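Side-chain contacts in Lmo1499 protein (PDB 4IIW), which probably acts as a membrane-bound lytic endotransglycosylase that cuts nascent peptidoglycan strands and so ends their elongation: residues 109-114 with 127-132; 122-127 with 133-138; 145-150 with 189-194. All coordinates share one frame; numbering follows the deposited sequence.

Contact 1 of 3, residues 109-114 with 127-132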
ATOM      1  N   ALA B 109     -10.508 -23.996 -29.828  1.00 64.84           N
ATOM      2  CA  ALA B 109     -11.696 -24.112 -30.671  1.00 64.74           C
ATOM      3  C   ALA B 109     -11.816 -25.533 -31.202  1.00 61.88           C
ATOM      4  O   ALA B 109     -12.906 -26.074 -31.265  1.00 61.06           O
ATOM      5  CB  ALA B 109     -11.642 -23.119 -31.824  1.00 66.21           C
ATOM      6  N   LYS B 110     -10.683 -26.142 -31.550  1.00 61.99           N
ATOM      7  CA  LYS B 110     -10.671 -27.511 -32.098  1.00 60.01           C
ATOM      8  C   LYS B 110      -9.749 -28.439 -31.308  1.00 57.63           C
ATOM      9  O   LYS B 110      -8.881 -27.983 -30.576  1.00 57.51           O
ATOM     10  CB  LYS B 110     -10.231 -27.476 -33.574  1.00 60.70           C
ATOM     11  CG  LYS B 110     -11.119 -26.591 -34.463  1.00 65.27           C
ATOM     12  CD  LYS B 110     -10.530 -26.428 -35.848  1.00 69.43           C
ATOM     13  CE  LYS B 110     -11.405 -25.562 -36.737  1.00 72.83           C
ATOM     14  NZ  LYS B 110     -10.797 -25.409 -38.100  1.00 77.05           N
ATOM     15  N   LEU B 111      -9.958 -29.746 -31.470  1.00 54.96           N
ATOM     16  CA  LEU B 111      -9.140 -30.761 -30.803  1.00 53.36           C
ATOM     17  C   LEU B 111      -8.051 -31.251 -31.751  1.00 53.36           C
ATOM     18  O   LEU B 111      -8.341 -32.011 -32.671  1.00 54.99           O
ATOM     19  CB  LEU B 111     -10.016 -31.918 -30.375  1.00 50.51           C
ATOM     20  CG  LEU B 111      -9.353 -33.064 -29.631  1.00 51.02           C
ATOM     21  CD1 LEU B 111      -8.450 -32.580 -28.478  1.00 51.84           C
ATOM     22  CD2 LEU B 111     -10.460 -33.996 -29.119  1.00 49.52           C
ATOM     23  N   VAL B 112      -6.811 -30.798 -31.546  1.00 53.23           N
ATOM     24  CA  VAL B 112      -5.698 -31.182 -32.404  1.00 52.91           C
ATOM     25  C   VAL B 112      -4.871 -32.294 -31.758  1.00 52.65           C
ATOM     26  O   VAL B 112      -4.453 -32.171 -30.622  1.00 54.27           O
ATOM     27  CB  VAL B 112      -4.772 -29.982 -32.695  1.00 55.66           C
ATOM     28  CG1 VAL B 112      -3.689 -30.374 -33.694  1.00 52.62           C
ATOM     29  CG2 VAL B 112      -5.585 -28.785 -33.212  1.00 54.56           C
ATOM     30  N   ILE B 113      -4.650 -33.382 -32.486  1.00 51.51           N
ATOM     31  CA  ILE B 113      -3.853 -34.503 -31.978  1.00 50.74           C
ATOM     32  C   ILE B 113      -2.635 -34.706 -32.892  1.00 51.87           C
ATOM     33  O   ILE B 113      -2.765 -35.191 -34.018  1.00 50.89           O
ATOM     34  CB  ILE B 113      -4.673 -35.818 -31.913  1.00 48.70           C
ATOM     35  CG1 ILE B 113      -5.916 -35.645 -31.025  1.00 48.08           C
ATOM     36  CG2 ILE B 113      -3.814 -36.933 -31.383  1.00 42.82           C
ATOM     37  CD1 ILE B 113      -5.612 -35.297 -29.577  1.00 49.18           C
ATOM     38  N   PRO B 114      -1.454 -34.324 -32.423  1.00 52.23           N
ATOM     39  CA  PRO B 114      -0.277 -34.483 -33.254  1.00 53.61           C
ATOM     40  C   PRO B 114       0.303 -35.901 -33.283  1.00 53.44           C
ATOM     41  O   PRO B 114      -0.073 -36.766 -32.487  1.00 51.73           O
ATOM     42  CB  PRO B 114       0.752 -33.534 -32.605  1.00 56.22           C
ATOM     43  CG  PRO B 114       0.048 -32.837 -31.453  1.00 55.56           C
ATOM     44  CD  PRO B 114      -1.135 -33.707 -31.130  1.00 55.35           C
ATOM     45  N   VAL B 127      -9.006 -33.352 -22.513  1.00 58.17           N
ATOM     46  CA  VAL B 127      -9.463 -32.611 -21.313  1.00 60.83           C
ATOM     47  C   VAL B 127      -9.391 -31.104 -21.521  1.00 61.90           C
ATOM     48  O   VAL B 127     -10.318 -30.389 -21.165  1.00 64.09           O
ATOM     49  CB  VAL B 127      -8.695 -33.054 -20.021  1.00 63.14           C
ATOM     50  CG1 VAL B 127      -8.412 -31.885 -19.077  1.00 66.69           C
ATOM     51  CG2 VAL B 127      -9.454 -34.194 -19.331  1.00 62.05           C
ATOM     52  N   ALA B 128      -8.298 -30.629 -22.109  1.00 60.87           N
ATOM     53  CA  ALA B 128      -8.147 -29.214 -22.410  1.00 62.44           C
ATOM     54  C   ALA B 128      -9.282 -28.714 -23.330  1.00 62.47           C
ATOM     55  O   ALA B 128      -9.766 -27.599 -23.183  1.00 65.39           O
ATOM     56  CB  ALA B 128      -6.803 -28.968 -23.064  1.00 60.53           C
ATOM     57  N   TYR B 129      -9.696 -29.554 -24.271  1.00 60.72           N
ATOM     58  CA  TYR B 129     -10.732 -29.203 -25.249  1.00 61.15           C
ATOM     59  C   TYR B 129     -12.150 -29.328 -24.704  1.00 62.12           C
ATOM     60  O   TYR B 129     -13.004 -28.505 -25.028  1.00 62.05           O
ATOM     61  CB  TYR B 129     -10.576 -30.078 -26.512  1.00 58.84           C
ATOM     62  CG  TYR B 129     -11.748 -30.060 -27.480  1.00 58.61           C
ATOM     63  CD1 TYR B 129     -12.701 -31.068 -27.459  1.00 60.39           C
ATOM     64  CD2 TYR B 129     -11.882 -29.062 -28.428  1.00 60.81           C
ATOM     65  CE1 TYR B 129     -13.761 -31.076 -28.345  1.00 61.28           C
ATOM     66  CE2 TYR B 129     -12.947 -29.054 -29.315  1.00 62.70           C
ATOM     67  CZ  TYR B 129     -13.884 -30.070 -29.268  1.00 63.51           C
ATOM     68  OH  TYR B 129     -14.946 -30.085 -30.153  1.00 64.46           O
ATOM     69  N   GLN B 130     -12.400 -30.372 -23.911  1.00 62.61           N
ATOM     70  CA  GLN B 130     -13.715 -30.604 -23.317  1.00 63.74           C
ATOM     71  C   GLN B 130     -13.463 -30.666 -21.804  1.00 65.77           C
ATOM     72  O   GLN B 130     -13.335 -31.746 -21.232  1.00 65.35           O
ATOM     73  CB  GLN B 130     -14.342 -31.895 -23.877  1.00 61.45           C
ATOM     74  CG  GLN B 130     -15.901 -31.909 -24.000  1.00 63.07           C
ATOM     75  CD  GLN B 130     -16.655 -31.971 -22.668  1.00 68.20           C
ATOM     76  OE1 GLN B 130     -16.480 -31.118 -21.776  1.00 75.01           O
ATOM     77  NE2 GLN B 130     -17.546 -32.959 -22.550  1.00 65.85           N
ATOM     78  N   PRO B 131     -13.393 -29.493 -21.156  1.00 68.68           N
ATOM     79  CA  PRO B 131     -13.067 -29.353 -19.719  1.00 72.32           C
ATOM     80  C   PRO B 131     -13.989 -30.076 -18.738  1.00 73.76           C
ATOM     81  O   PRO B 131     -13.545 -30.439 -17.659  1.00 75.87           O
ATOM     82  CB  PRO B 131     -13.119 -27.842 -19.487  1.00 74.66           C
ATOM     83  CG  PRO B 131     -14.063 -27.341 -20.513  1.00 74.98           C
ATOM     84  CD  PRO B 131     -13.886 -28.232 -21.731  1.00 69.69           C
ATOM     85  N   LYS B 132     -15.252 -30.287 -19.090  1.00 74.40           N
ATOM     86  CA  LYS B 132     -16.152 -31.018 -18.192  1.00 76.37           C
ATOM     87  C   LYS B 132     -15.655 -32.457 -17.961  1.00 73.95           C
ATOM     88  O   LYS B 132     -16.031 -33.095 -16.980  1.00 75.27           O
ATOM     89  CB  LYS B 132     -17.615 -30.973 -18.691  1.00 77.24           C
ATOM     90  CG  LYS B 132     -18.289 -29.575 -18.487  1.00 82.89           C
ATOM     91  CD  LYS B 132     -19.697 -29.467 -19.091  1.00 86.47           C
ATOM     92  CE  LYS B 132     -20.773 -30.233 -18.313  1.00 90.57           C
ATOM     93  NZ  LYS B 132     -21.194 -29.565 -17.040  1.00 95.75           N
TER
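L111 lays its CB over one face of the Y129 ring, in a CH-pi contact between a short beta strand and the last turn of helix 119-129. The strand, 111-112, belongs to a two-stranded antiparallel sheet with 180-181, within the YceG-like region. L111 CB sits 3.9 Å from the centroid of the Y129 ring. It lies 13° off the ring normal, so it stands almost directly above the ring centre. The two side chains cross at about a right angle. A chi1 of -179° turns L111 CG away from its own N and sets the two methyls on different parts of the tyrosine. L111 CD1 reaches Y129 CB at 3.8 Å. L111 CD2 lies by the ring, 4.0 Å from Y129 CD1.

Y129 also has a trans first torsion (chi1 167°). Its ring therefore reaches out from the helix end and lies along the backbone of 109-111. K110 C approaches Y129 CD2 obliquely at 3.6 Å. No hydrogen bond joins the two segments. The contact is van der Waals packing of the ring on L111 and on the backbone of 109-111. Helix geometry stops just after the tyrosine, with Q130 the first residue to leave it. The amide of Q130 turns away from the strand, and its NE2 bonds to V188 O.

L111 is buried, and its other neighbours include F183 in a loop and I193 and M197 on helix 190-204. At the far end of the contact, A109 O lies at the ring edge, near the ring plane, 3.6 Å from Y129 CE2.

Contact 2 of 3, residues 122-127 with 133-138; sequences IADRIV and LKKADV
K135 turns its CG anti to the backbone N (chi1 -170°) and keeps the rest of its chain extended, so its amine reaches across to D124 on the other helix. D124 has a different setting: its CG is anti to the carbonyl carbon (chi1 -66°). The carboxylate thus swings nearer to K135, although CB starts out pointing away. K135 NZ bonds to D124 OD1 at 2.8 Å in a salt bridge. The nitrogen comes from the syn side, 29° out of the carboxylate plane. K135 NZ has a second acidic partner in D120, so one lysine links two carboxylates of helix 119-129. The two charges on D120 and D124 are probably eased by the shared amine.

The consecutive helices 119-129 and 135-143 are joined by a short loop and pack against each other. K134 is at the N-cap position of the second helix. Beneath the salt bridge the interface is apolar. A123 CB meets V138 CG1 at 4.0 Å, and the same V138 methyl lies 4.1 Å from I126 CD1. Nearer the loop, I126 CG2 packs on L133 CD1 at 4.0 Å. I126 thus uses two different branches for two partners.

V127 fits against the start of the second helix. Its CG2 points at backbone rather than at a side chain, lying 3.2 Å from L133 O and 3.4 Å from K135 N. Helix 190-204 lies against the buried side, where I193 and M197 touch I126 and A190 touches V138.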
ATOM      1  N   ILE B 122      -2.852 -37.643 -25.431  1.00 52.95           N
ATOM      2  CA  ILE B 122      -4.110 -37.437 -26.125  1.00 50.43           C
ATOM      3  C   ILE B 122      -5.145 -37.114 -25.065  1.00 51.27           C
ATOM      4  O   ILE B 122      -6.006 -36.262 -25.269  1.00 51.52           O
ATOM      5  CB  ILE B 122      -4.520 -38.677 -26.959  1.00 49.23           C
ATOM      6  CG1 ILE B 122      -3.515 -38.893 -28.101  1.00 50.48           C
ATOM      7  CG2 ILE B 122      -5.939 -38.513 -27.565  1.00 43.16           C
ATOM      8  CD1 ILE B 122      -3.714 -40.202 -28.886  1.00 48.52           C
ATOM      9  N   ALA B 123      -5.042 -37.772 -23.917  1.00 52.16           N
ATOM     10  CA  ALA B 123      -5.995 -37.540 -22.837  1.00 54.02           C
ATOM     11  C   ALA B 123      -5.970 -36.073 -22.375  1.00 55.57           C
ATOM     12  O   ALA B 123      -7.014 -35.507 -22.034  1.00 54.81           O
ATOM     13  CB  ALA B 123      -5.727 -38.481 -21.682  1.00 55.23           C
ATOM     14  N   ASP B 124      -4.778 -35.470 -22.373  1.00 57.72           N
ATOM     15  CA  ASP B 124      -4.604 -34.059 -21.999  1.00 60.31           C
ATOM     16  C   ASP B 124      -5.267 -33.153 -23.027  1.00 59.58           C
ATOM     17  O   ASP B 124      -6.009 -32.248 -22.676  1.00 61.93           O
ATOM     18  CB  ASP B 124      -3.122 -33.668 -21.940  1.00 62.08           C
ATOM     19  CG  ASP B 124      -2.353 -34.369 -20.830  1.00 65.69           C
ATOM     20  OD1 ASP B 124      -2.877 -34.533 -19.708  1.00 67.62           O
ATOM     21  OD2 ASP B 124      -1.183 -34.714 -21.080  1.00 71.84           O
ATOM     22  N   ARG B 125      -4.993 -33.390 -24.303  1.00 57.96           N
ATOM     23  CA  ARG B 125      -5.566 -32.553 -25.340  1.00 57.40           C
ATOM     24  C   ARG B 125      -7.091 -32.644 -25.261  1.00 56.99           C
ATOM     25  O   ARG B 125      -7.787 -31.622 -25.397  1.00 57.86           O
ATOM     26  CB  ARG B 125      -5.026 -32.934 -26.720  1.00 56.49           C
ATOM     27  CG  ARG B 125      -3.486 -32.838 -26.828  1.00 59.33           C
ATOM     28  CD  ARG B 125      -2.957 -31.406 -26.792  1.00 64.12           C
ATOM     29  NE  ARG B 125      -2.840 -30.817 -28.128  1.00 65.52           N
ATOM     30  CZ  ARG B 125      -1.703 -30.401 -28.693  1.00 69.56           C
ATOM     31  NH1 ARG B 125      -1.724 -29.885 -29.917  1.00 72.87           N
ATOM     32  NH2 ARG B 125      -0.551 -30.458 -28.040  1.00 72.99           N
ATOM     33  N   ILE B 126      -7.605 -33.849 -24.995  1.00 54.78           N
ATOM     34  CA  ILE B 126      -9.049 -34.053 -24.860  1.00 53.27           C
ATOM     35  C   ILE B 126      -9.629 -33.247 -23.691  1.00 56.44           C
ATOM     36  O   ILE B 126     -10.635 -32.559 -23.860  1.00 56.89           O
ATOM     37  CB  ILE B 126      -9.425 -35.543 -24.671  1.00 51.13           C
ATOM     38  CG1 ILE B 126      -9.253 -36.299 -25.989  1.00 48.09           C
ATOM     39  CG2 ILE B 126     -10.873 -35.651 -24.202  1.00 46.89           C
ATOM     40  CD1 ILE B 126      -9.461 -37.847 -25.908  1.00 45.24           C
ATOM     41  N   VAL B 127      -9.006 -33.352 -22.513  1.00 58.17           N
ATOM     42  CA  VAL B 127      -9.463 -32.611 -21.313  1.00 60.83           C
ATOM     43  C   VAL B 127      -9.391 -31.104 -21.521  1.00 61.90           C
ATOM     44  O   VAL B 127     -10.318 -30.389 -21.165  1.00 64.09           O
ATOM     45  CB  VAL B 127      -8.695 -33.054 -20.021  1.00 63.14           C
ATOM     46  CG1 VAL B 127      -8.412 -31.885 -19.077  1.00 66.69           C
ATOM     47  CG2 VAL B 127      -9.454 -34.194 -19.331  1.00 62.05           C
ATOM     48  N   LEU B 133     -14.796 -32.951 -18.855  1.00 70.37           N
ATOM     49  CA  LEU B 133     -14.212 -34.288 -18.713  1.00 67.95           C
ATOM     50  C   LEU B 133     -12.947 -34.279 -17.840  1.00 68.64           C
ATOM     51  O   LEU B 133     -12.154 -33.335 -17.869  1.00 69.01           O
ATOM     52  CB  LEU B 133     -13.888 -34.892 -20.082  1.00 64.64           C
ATOM     53  CG  LEU B 133     -15.043 -35.295 -21.012  1.00 63.98           C
ATOM     54  CD1 LEU B 133     -14.450 -35.774 -22.341  1.00 61.69           C
ATOM     55  CD2 LEU B 133     -15.930 -36.382 -20.412  1.00 59.53           C
ATOM     56  N   LYS B 134     -12.781 -35.347 -17.067  1.00 68.53           N
ATOM     57  CA  LYS B 134     -11.644 -35.530 -16.166  1.00 69.56           C
ATOM     58  C   LYS B 134     -10.631 -36.516 -16.753  1.00 66.99           C
ATOM     59  O   LYS B 134     -11.011 -37.524 -17.361  1.00 65.27           O
ATOM     60  CB  LYS B 134     -12.126 -36.010 -14.798  1.00 72.02           C
ATOM     61  CG  LYS B 134     -12.527 -34.888 -13.860  1.00 78.50           C
ATOM     62  CD  LYS B 134     -13.756 -34.091 -14.291  1.00 80.30           C
ATOM     63  CE  LYS B 134     -13.827 -32.755 -13.524  1.00 85.01           C
ATOM     64  NZ  LYS B 134     -13.550 -32.907 -12.061  1.00 86.53           N
ATOM     65  N   LYS B 135      -9.344 -36.236 -16.555  1.00 67.12           N
ATOM     66  CA  LYS B 135      -8.288 -37.079 -17.120  1.00 65.85           C
ATOM     67  C   LYS B 135      -8.379 -38.549 -16.707  1.00 65.68           C
ATOM     68  O   LYS B 135      -8.256 -39.432 -17.548  1.00 65.13           O
ATOM     69  CB  LYS B 135      -6.893 -36.536 -16.792  1.00 67.40           C
ATOM     70  CG  LYS B 135      -5.780 -37.260 -17.571  1.00 66.10           C
ATOM     71  CD  LYS B 135      -4.407 -36.628 -17.404  1.00 67.11           C
ATOM     72  CE  LYS B 135      -3.395 -37.378 -18.253  1.00 66.76           C
ATOM     73  NZ  LYS B 135      -2.049 -36.753 -18.299  1.00 66.23           N
ATOM     74  N   ALA B 136      -8.597 -38.808 -15.425  1.00 68.21           N
ATOM     75  CA  ALA B 136      -8.678 -40.182 -14.923  1.00 68.65           C
ATOM     76  C   ALA B 136      -9.752 -41.023 -15.636  1.00 65.80           C
ATOM     77  O   ALA B 136      -9.535 -42.200 -15.897  1.00 64.06           O
ATOM     78  CB  ALA B 136      -8.911 -40.182 -13.399  1.00 71.32           C
ATOM     79  N   ASP B 137     -10.895 -40.407 -15.951  1.00 65.54           N
ATOM     80  CA  ASP B 137     -12.015 -41.100 -16.619  1.00 64.31           C
ATOM     81  C   ASP B 137     -11.725 -41.398 -18.082  1.00 60.28           C
ATOM     82  O   ASP B 137     -12.085 -42.466 -18.587  1.00 60.29           O
ATOM     83  CB  ASP B 137     -13.271 -40.252 -16.564  1.00 64.88           C
ATOM     84  CG  ASP B 137     -13.693 -39.928 -15.165  1.00 74.26           C
ATOM     85  OD1 ASP B 137     -13.111 -40.501 -14.204  1.00 81.05           O
ATOM     86  OD2 ASP B 137     -14.612 -39.088 -15.024  1.00 78.62           O
ATOM     87  N   VAL B 138     -11.117 -40.425 -18.759  1.00 57.22           N
ATOM     88  CA  VAL B 138     -10.745 -40.561 -20.147  1.00 52.78           C
ATOM     89  C   VAL B 138      -9.742 -41.687 -20.285  1.00 53.66           C
ATOM     90  O   VAL B 138      -9.808 -42.450 -21.236  1.00 52.96           O
ATOM     91  CB  VAL B 138     -10.134 -39.252 -20.695  1.00 52.85           C
ATOM     92  CG1 VAL B 138      -9.587 -39.439 -22.121  1.00 40.69           C
ATOM     93  CG2 VAL B 138     -11.162 -38.133 -20.641  1.00 49.63           C
TER

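Contact 3 of 3, residues 145-150 with 189-194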
ATOM      1  N   PRO B 145     -12.346 -52.579 -20.868  1.00 59.49           N
ATOM      2  CA  PRO B 145     -12.572 -53.797 -21.651  1.00 59.29           C
ATOM      3  C   PRO B 145     -13.792 -53.723 -22.575  1.00 58.42           C
ATOM      4  O   PRO B 145     -13.687 -54.109 -23.745  1.00 57.68           O
ATOM      5  CB  PRO B 145     -12.762 -54.875 -20.573  1.00 62.22           C
ATOM      6  CG  PRO B 145     -11.974 -54.408 -19.433  1.00 62.08           C
ATOM      7  CD  PRO B 145     -12.025 -52.887 -19.462  1.00 61.85           C
ATOM      8  N   GLU B 146     -14.933 -53.242 -22.065  1.00 59.46           N
ATOM      9  CA  GLU B 146     -16.143 -53.118 -22.895  1.00 58.42           C
ATOM     10  C   GLU B 146     -15.975 -52.054 -23.993  1.00 54.81           C
ATOM     11  O   GLU B 146     -16.465 -52.224 -25.106  1.00 54.13           O
ATOM     12  CB  GLU B 146     -17.398 -52.801 -22.080  1.00 60.83           C
ATOM     13  CG  GLU B 146     -17.953 -53.941 -21.214  1.00 68.17           C
ATOM     14  CD  GLU B 146     -17.208 -54.131 -19.911  1.00 79.71           C
ATOM     15  OE1 GLU B 146     -16.727 -53.122 -19.325  1.00 83.57           O
ATOM     16  OE2 GLU B 146     -17.127 -55.299 -19.452  1.00 88.92           O
ATOM     17  N   PHE B 147     -15.309 -50.947 -23.697  1.00 52.57           N
ATOM     18  CA  PHE B 147     -15.121 -49.964 -24.739  1.00 49.78           C
ATOM     19  C   PHE B 147     -14.219 -50.535 -25.830  1.00 49.32           C
ATOM     20  O   PHE B 147     -14.505 -50.368 -27.016  1.00 47.50           O
ATOM     21  CB  PHE B 147     -14.554 -48.640 -24.234  1.00 48.68           C
ATOM     22  CG  PHE B 147     -14.369 -47.633 -25.335  1.00 45.66           C
ATOM     23  CD1 PHE B 147     -15.468 -47.035 -25.930  1.00 45.38           C
ATOM     24  CD2 PHE B 147     -13.114 -47.335 -25.824  1.00 46.41           C
ATOM     25  CE1 PHE B 147     -15.318 -46.127 -26.994  1.00 45.71           C
ATOM     26  CE2 PHE B 147     -12.954 -46.431 -26.887  1.00 46.33           C
ATOM     27  CZ  PHE B 147     -14.064 -45.829 -27.466  1.00 44.13           C
ATOM     28  N   VAL B 148     -13.151 -51.226 -25.426  1.00 50.39           N
ATOM     29  CA  VAL B 148     -12.207 -51.800 -26.379  1.00 49.31           C
ATOM     30  C   VAL B 148     -12.895 -52.881 -27.215  1.00 49.97           C
ATOM     31  O   VAL B 148     -12.706 -52.952 -28.432  1.00 48.65           O
ATOM     32  CB  VAL B 148     -10.948 -52.348 -25.671  1.00 51.42           C
ATOM     33  CG1 VAL B 148     -10.025 -53.039 -26.658  1.00 48.99           C
ATOM     34  CG2 VAL B 148     -10.201 -51.209 -24.945  1.00 51.27           C
ATOM     35  N   ALA B 149     -13.715 -53.710 -26.582  1.00 51.30           N
ATOM     36  CA  ALA B 149     -14.430 -54.737 -27.345  1.00 51.79           C
ATOM     37  C   ALA B 149     -15.348 -54.094 -28.408  1.00 50.08           C
ATOM     38  O   ALA B 149     -15.480 -54.634 -29.499  1.00 50.19           O
ATOM     39  CB  ALA B 149     -15.229 -55.644 -26.426  1.00 52.66           C
ATOM     40  N   SER B 150     -15.958 -52.944 -28.086  1.00 49.01           N
ATOM     41  CA  SER B 150     -16.868 -52.259 -29.023  1.00 47.90           C
ATOM     42  C   SER B 150     -16.116 -51.731 -30.232  1.00 46.65           C
ATOM     43  O   SER B 150     -16.678 -51.674 -31.318  1.00 46.71           O
ATOM     44  CB  SER B 150     -17.682 -51.129 -28.355  1.00 46.72           C
ATOM     45  OG  SER B 150     -16.895 -49.999 -28.019  1.00 49.64           O
ATOM     46  N   SER B 189     -18.943 -37.057 -24.958  1.00 51.11           N
ATOM     47  CA  SER B 189     -18.328 -38.058 -24.093  1.00 49.03           C
ATOM     48  C   SER B 189     -16.997 -38.476 -24.620  1.00 46.55           C
ATOM     49  O   SER B 189     -16.730 -38.374 -25.808  1.00 45.49           O
ATOM     50  CB  SER B 189     -19.180 -39.318 -23.981  1.00 48.00           C
ATOM     51  OG  SER B 189     -19.117 -40.091 -25.178  1.00 48.47           O
ATOM     52  N   ALA B 190     -16.172 -38.981 -23.721  1.00 47.15           N
ATOM     53  CA  ALA B 190     -14.864 -39.470 -24.072  1.00 47.42           C
ATOM     54  C   ALA B 190     -14.983 -40.594 -25.123  1.00 46.48           C
ATOM     55  O   ALA B 190     -14.159 -40.681 -26.048  1.00 43.84           O
ATOM     56  CB  ALA B 190     -14.125 -39.964 -22.816  1.00 48.74           C
ATOM     57  N   GLU B 191     -16.019 -41.430 -24.986  1.00 47.23           N
ATOM     58  CA  GLU B 191     -16.242 -42.527 -25.928  1.00 45.42           C
ATOM     59  C   GLU B 191     -16.482 -42.010 -27.342  1.00 44.15           C
ATOM     60  O   GLU B 191     -15.922 -42.561 -28.303  1.00 46.24           O
ATOM     61  CB  GLU B 191     -17.392 -43.433 -25.497  1.00 46.70           C
ATOM     62  CG  GLU B 191     -17.151 -44.255 -24.222  1.00 50.79           C
ATOM     63  CD  GLU B 191     -17.270 -43.441 -22.926  1.00 59.15           C
ATOM     64  OE1 GLU B 191     -17.776 -42.295 -22.971  1.00 56.06           O
ATOM     65  OE2 GLU B 191     -16.886 -43.967 -21.852  1.00 63.91           O
ATOM     66  N   GLN B 192     -17.303 -40.969 -27.488  1.00 45.67           N
ATOM     67  CA  GLN B 192     -17.573 -40.413 -28.821  1.00 43.25           C
ATOM     68  C   GLN B 192     -16.300 -39.917 -29.456  1.00 42.60           C
ATOM     69  O   GLN B 192     -16.043 -40.175 -30.623  1.00 42.23           O
ATOM     70  CB  GLN B 192     -18.587 -39.253 -28.777  1.00 44.44           C
ATOM     71  CG  GLN B 192     -18.783 -38.603 -30.154  1.00 43.83           C
ATOM     72  CD  GLN B 192     -19.882 -37.522 -30.252  1.00 49.26           C
ATOM     73  OE1 GLN B 192     -19.995 -36.888 -31.306  1.00 54.94           O
ATOM     74  NE2 GLN B 192     -20.672 -37.297 -29.174  1.00 36.63           N
ATOM     75  N   ILE B 193     -15.506 -39.193 -28.671  1.00 43.28           N
ATOM     76  CA  ILE B 193     -14.271 -38.607 -29.155  1.00 42.54           C
ATOM     77  C   ILE B 193     -13.264 -39.666 -29.576  1.00 43.38           C
ATOM     78  O   ILE B 193     -12.717 -39.630 -30.697  1.00 42.61           O
ATOM     79  CB  ILE B 193     -13.644 -37.738 -28.078  1.00 43.29           C
ATOM     80  CG1 ILE B 193     -14.577 -36.558 -27.762  1.00 43.58           C
ATOM     81  CG2 ILE B 193     -12.267 -37.243 -28.523  1.00 38.84           C
ATOM     82  CD1 ILE B 193     -14.121 -35.673 -26.600  1.00 36.21           C
ATOM     83  N   ILE B 194     -13.013 -40.612 -28.682  1.00 43.82           N
ATOM     84  CA  ILE B 194     -12.069 -41.678 -28.972  1.00 44.11           C
ATOM     85  C   ILE B 194     -12.534 -42.428 -30.226  1.00 43.69           C
ATOM     86  O   ILE B 194     -11.738 -42.735 -31.103  1.00 42.06           O
ATOM     87  CB  ILE B 194     -11.912 -42.615 -27.758  1.00 45.58           C
ATOM     88  CG1 ILE B 194     -11.329 -41.825 -26.584  1.00 45.98           C
ATOM     89  CG2 ILE B 194     -10.999 -43.788 -28.083  1.00 43.88           C
ATOM     90  CD1 ILE B 194     -11.556 -42.479 -25.234  1.00 49.29           C
TER
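F147 reaches from helix 145-154 to helix 190-204 and meets two residues there, E191 and I194. I194 CG2 comes to the ring edge, near the ring plane, 3.5 Å from F147 CE2. The same methyl is 3.7 Å from F147 CZ. The other partner is the aliphatic part of E191. Its CG lies 3.7 Å from F147 CD1, and its CB is 3.7 Å from F147 CE1. The ring and carboxylate planes stand 75° apart. I194 CG2 thus meets the edge, while E191 comes obliquely to the CD1/CE1 side, with no hydrogen bond across the segments.

In F147 a chi1 of -180° swings the ring away from its own N and straight out toward the other helix. E191 bends at chi2 (76°), bringing its methylenes against the ring while the carboxylate turns off. That carboxylate is held by T141 of helix 135-143, which bonds to OE2. T141 also touches F147 and I194, so one threonine borders all three side chains.

Further out, each helix has its own polar fittings. D144 OD2 accepts a hydrogen bond from F147 N near the start of helix 145-154. S150 OG gives a 2.6 Å bond to F147 O one turn on. At the start of the other helix, S189 is the N-cap, and its OG accepts from Q192 N at 3.1 Å. The whole is plain helix-to-helix packing within the YceG-like fold, in which one aromatic side chain bridges two helix starts that each carry a side-chain bond to a backbone N-H.

In the fold
Contacts 1 and 2 both use helix 119-129. V127 falls in both ranges but packs only in contact 2. Contact 1 sets the helix end against a strand, while contact 2 sets the helix against the next one in the chain. Both are partly buried. Contact 3 is buried, with its centre about 17 Å from that of contact 1 and about 13 Å from that of contact 2. Helix 190-204 connects them: I193 touches L111 and I126, and L133 CD1 packs on A190 and I193. Contact 2 alone has a salt bridge across its segments, at its exposed side. In contact 1 L111 covers a face of Y129. In contact 3 I194 meets the edge of F147 and E191 comes obliquely.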